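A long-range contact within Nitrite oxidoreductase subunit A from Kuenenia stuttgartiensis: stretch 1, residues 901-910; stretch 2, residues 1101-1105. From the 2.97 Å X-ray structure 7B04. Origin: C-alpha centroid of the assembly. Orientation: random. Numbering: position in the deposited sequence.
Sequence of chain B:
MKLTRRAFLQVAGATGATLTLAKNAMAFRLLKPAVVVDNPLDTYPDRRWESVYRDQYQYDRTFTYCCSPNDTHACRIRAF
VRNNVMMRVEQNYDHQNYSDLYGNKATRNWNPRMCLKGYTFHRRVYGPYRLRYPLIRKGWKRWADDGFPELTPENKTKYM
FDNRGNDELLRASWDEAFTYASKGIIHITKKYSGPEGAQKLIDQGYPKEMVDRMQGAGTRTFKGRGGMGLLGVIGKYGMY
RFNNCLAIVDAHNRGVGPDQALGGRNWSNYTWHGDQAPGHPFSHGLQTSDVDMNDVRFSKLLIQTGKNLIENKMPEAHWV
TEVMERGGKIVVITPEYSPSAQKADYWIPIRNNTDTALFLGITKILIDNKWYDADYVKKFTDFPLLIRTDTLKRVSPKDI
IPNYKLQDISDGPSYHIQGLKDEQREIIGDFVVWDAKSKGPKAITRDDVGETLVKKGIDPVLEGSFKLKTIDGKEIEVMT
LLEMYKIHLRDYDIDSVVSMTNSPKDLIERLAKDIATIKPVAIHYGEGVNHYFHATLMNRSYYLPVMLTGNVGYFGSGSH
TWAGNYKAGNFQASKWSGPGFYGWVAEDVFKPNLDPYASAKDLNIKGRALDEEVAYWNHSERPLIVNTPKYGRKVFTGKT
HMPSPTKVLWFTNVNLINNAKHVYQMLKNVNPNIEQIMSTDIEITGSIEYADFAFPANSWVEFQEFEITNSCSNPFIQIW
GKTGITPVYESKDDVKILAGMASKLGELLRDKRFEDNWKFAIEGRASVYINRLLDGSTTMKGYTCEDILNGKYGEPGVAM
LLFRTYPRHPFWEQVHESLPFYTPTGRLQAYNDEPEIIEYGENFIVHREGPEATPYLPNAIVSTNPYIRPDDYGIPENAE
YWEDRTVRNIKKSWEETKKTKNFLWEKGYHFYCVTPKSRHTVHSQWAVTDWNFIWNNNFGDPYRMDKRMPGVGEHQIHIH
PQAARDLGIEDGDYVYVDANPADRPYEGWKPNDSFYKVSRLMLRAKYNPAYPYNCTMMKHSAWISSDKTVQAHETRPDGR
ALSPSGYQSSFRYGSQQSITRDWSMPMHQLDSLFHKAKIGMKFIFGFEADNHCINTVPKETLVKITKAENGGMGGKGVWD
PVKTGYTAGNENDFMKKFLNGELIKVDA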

# COMPACT_ATOMS: atom_id res chain seq x y z
N LYS B 901 -34.61 -2.51 19.44
CA LYS B 901 -33.44 -3.26 19.87
C LYS B 901 -33.05 -4.35 18.88
O LYS B 901 -33.87 -5.21 18.55
CB LYS B 901 -33.69 -3.96 21.23
CG LYS B 901 -33.85 -3.09 22.46
CD LYS B 901 -32.54 -2.45 22.88
CE LYS B 901 -32.76 -1.38 23.94
NZ LYS B 901 -33.30 -0.13 23.35
N ASN B 902 -31.81 -4.31 18.41
CA ASN B 902 -31.28 -5.42 17.63
C ASN B 902 -30.93 -6.56 18.58
O ASN B 902 -30.33 -6.34 19.64
CB ASN B 902 -30.05 -4.99 16.84
CG ASN B 902 -29.56 -6.06 15.87
OD1 ASN B 902 -30.09 -7.17 15.83
ND2 ASN B 902 -28.53 -5.73 15.09
N PHE B 903 -31.32 -7.78 18.21
CA PHE B 903 -31.06 -8.91 19.11
C PHE B 903 -29.56 -9.15 19.26
O PHE B 903 -29.08 -9.39 20.37
CB PHE B 903 -31.79 -10.16 18.62
CG PHE B 903 -31.28 -10.72 17.32
CD1 PHE B 903 -31.69 -10.18 16.12
CD2 PHE B 903 -30.42 -11.81 17.31
CE1 PHE B 903 -31.23 -10.70 14.92
CE2 PHE B 903 -29.97 -12.33 16.11
CZ PHE B 903 -30.37 -11.77 14.92
N LEU B 904 -28.81 -9.06 18.16
CA LEU B 904 -27.36 -9.26 18.23
C LEU B 904 -26.69 -8.20 19.09
O LEU B 904 -25.76 -8.50 19.85
CB LEU B 904 -26.76 -9.27 16.83
CG LEU B 904 -27.06 -10.50 15.98
CD1 LEU B 904 -26.75 -10.24 14.52
CD2 LEU B 904 -26.28 -11.70 16.49
N TRP B 905 -27.14 -6.94 18.98
CA TRP B 905 -26.51 -5.85 19.72
C TRP B 905 -26.61 -6.03 21.23
O TRP B 905 -25.71 -5.61 21.96
CB TRP B 905 -27.14 -4.52 19.30
CG TRP B 905 -26.37 -3.31 19.74
CD1 TRP B 905 -26.45 -2.68 20.95
CD2 TRP B 905 -25.42 -2.57 18.97
NE1 TRP B 905 -25.61 -1.61 20.99
CE2 TRP B 905 -24.96 -1.51 19.78
CE3 TRP B 905 -24.91 -2.69 17.68
CZ2 TRP B 905 -24.01 -0.59 19.34
CZ3 TRP B 905 -23.97 -1.78 17.24
CH2 TRP B 905 -23.53 -0.74 18.07
N GLU B 906 -27.69 -6.65 21.71
CA GLU B 906 -27.91 -6.78 23.14
C GLU B 906 -27.25 -8.00 23.77
O GLU B 906 -27.14 -8.05 25.00
CB GLU B 906 -29.42 -6.80 23.43
CG GLU B 906 -30.14 -5.55 22.93
CD GLU B 906 -29.65 -4.29 23.62
OE1 GLU B 906 -29.37 -4.35 24.84
OE2 GLU B 906 -29.53 -3.25 22.95
N LYS B 907 -26.83 -8.98 22.98
CA LYS B 907 -26.11 -10.14 23.50
C LYS B 907 -24.60 -9.94 23.58
O LYS B 907 -23.89 -10.86 23.98
CB LYS B 907 -26.42 -11.39 22.68
CG LYS B 907 -27.86 -11.50 22.23
CD LYS B 907 -27.96 -12.31 20.95
CE LYS B 907 -27.23 -13.64 21.10
NZ LYS B 907 -27.45 -14.52 19.93
N GLY B 908 -24.10 -8.76 23.19
CA GLY B 908 -22.68 -8.49 23.22
C GLY B 908 -22.02 -8.28 21.87
O GLY B 908 -20.83 -7.96 21.84
N TYR B 909 -22.74 -8.47 20.77
CA TYR B 909 -22.18 -8.24 19.44
C TYR B 909 -22.49 -6.80 19.02
O TYR B 909 -23.25 -6.53 18.08
CB TYR B 909 -22.69 -9.28 18.45
CG TYR B 909 -22.40 -10.72 18.87
CD1 TYR B 909 -21.58 -11.53 18.10
CD2 TYR B 909 -22.96 -11.26 20.02
CE1 TYR B 909 -21.31 -12.84 18.49
CE2 TYR B 909 -22.70 -12.55 20.41
CZ TYR B 909 -21.90 -13.35 19.63
OH TYR B 909 -21.65 -14.64 20.03
N HIS B 910 -21.87 -5.88 19.74
CA HIS B 910 -22.14 -4.45 19.64
C HIS B 910 -20.95 -3.66 19.10
O HIS B 910 -20.76 -2.50 19.44
CB HIS B 910 -22.54 -3.89 21.01
CG HIS B 910 -21.56 -4.21 22.10
ND1 HIS B 910 -21.46 -5.47 22.64
CD2 HIS B 910 -20.64 -3.45 22.73
CE1 HIS B 910 -20.51 -5.47 23.57
NE2 HIS B 910 -20.01 -4.25 23.64
N THR B 1101 -22.46 -6.22 9.25
CA THR B 1101 -22.08 -7.20 10.25
C THR B 1101 -21.74 -6.46 11.54
O THR B 1101 -21.37 -5.29 11.52
CB THR B 1101 -20.88 -8.04 9.79
OG1 THR B 1101 -20.84 -9.27 10.53
CG2 THR B 1101 -19.57 -7.29 9.99
N LEU B 1102 -21.92 -7.16 12.65
CA LEU B 1102 -21.43 -6.73 13.94
C LEU B 1102 -20.70 -7.89 14.58
O LEU B 1102 -20.98 -9.06 14.30
CB LEU B 1102 -22.52 -6.22 14.87
CG LEU B 1102 -23.23 -4.98 14.34
CD1 LEU B 1102 -24.65 -4.98 14.82
CD2 LEU B 1102 -22.51 -3.72 14.79
N VAL B 1103 -19.75 -7.56 15.44
CA VAL B 1103 -18.80 -8.58 15.97
C VAL B 1103 -18.70 -8.50 17.49
O VAL B 1103 -19.01 -7.48 18.03
CB VAL B 1103 -17.43 -8.30 15.33
CG1 VAL B 1103 -16.47 -9.45 15.41
CG2 VAL B 1103 -17.58 -7.92 13.88
N LYS B 1104 -18.28 -9.60 18.09
CA LYS B 1104 -17.97 -9.73 19.53
C LYS B 1104 -16.45 -9.90 19.64
O LYS B 1104 -15.89 -10.64 18.86
CB LYS B 1104 -18.63 -10.96 20.13
CG LYS B 1104 -18.64 -10.99 21.64
CD LYS B 1104 -19.50 -12.07 22.23
CE LYS B 1104 -18.92 -13.45 22.03
NZ LYS B 1104 -19.72 -14.47 22.75
N ILE B 1105 -15.81 -9.16 20.54
CA ILE B 1105 -14.34 -9.24 20.74
C ILE B 1105 -14.08 -9.75 22.15
O ILE B 1105 -14.71 -9.27 23.07
CB ILE B 1105 -13.71 -7.85 20.56
CG1 ILE B 1105 -14.43 -7.04 19.50
CG2 ILE B 1105 -12.25 -7.98 20.23
CD1 ILE B 1105 -13.91 -7.30 18.13

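Stretch 1 meets stretch 2 through its short helix and the turn that follows, and the first contact comes at Asn902. Its CA-to-CB bond points toward the strand, and Asn902 ND2 lies 4.0 Å from Leu1102 CD1, a packing distance. The same side chain caps the helix: Leu904 N donates to Asn902 OD1 at 3.3 Å, with an N-H...O angle of 147°, while ND2 is satisfied elsewhere in the structure.

Trp905 leaves its backbone sideways to the strand, but with chi1 at -167° (t) the indole brings its far end nearer. Trp905 CZ3 sits 3.4 Å from Leu1102 CD2, which lies near the ring plane, so the leucine meets the edge of the indole.

Gly908 ends the helix in a Schellman motif. Its phi of 114° is positive, and a CB there would be jammed against the preceding carbonyl oxygen, which by itself calls for glycine. The backbone hydrogen bond from Tyr909 N to Leu904 O, 3.2 Å, ties the turn back to the helix. Gly908 O also approaches Lys1104 CG at 3.7 Å.

Tyr909 makes the most extensive contact from stretch 1, with 93 Å² covered. Tyr909 CA is 4.5 Å from Lys1104 CA, the nearest CA pair across the stretches. The lysine side chain lies over the Tyr909 ring: Lys1104 CB stands 3.8 Å from the ring centroid and 19° off the normal, a CH-pi contact over one face. After t rotamers at chi1 and chi2, a bend at chi3 (71°, p) places Lys1104 NZ 3.3 Å from Tyr909 OH, to which it donates a weak hydrogen bond. The backbone contributes as well. Tyr909 CA approaches Val1103 O at 3.6 Å, with 135° at the hydrogen, and Tyr909 O packs 3.3 Å from Leu1102 CB.

The CA-to-CB bond of His910 points away, and the closest approach is by the backbone: His910 N is 3.7 Å from Val1103 O.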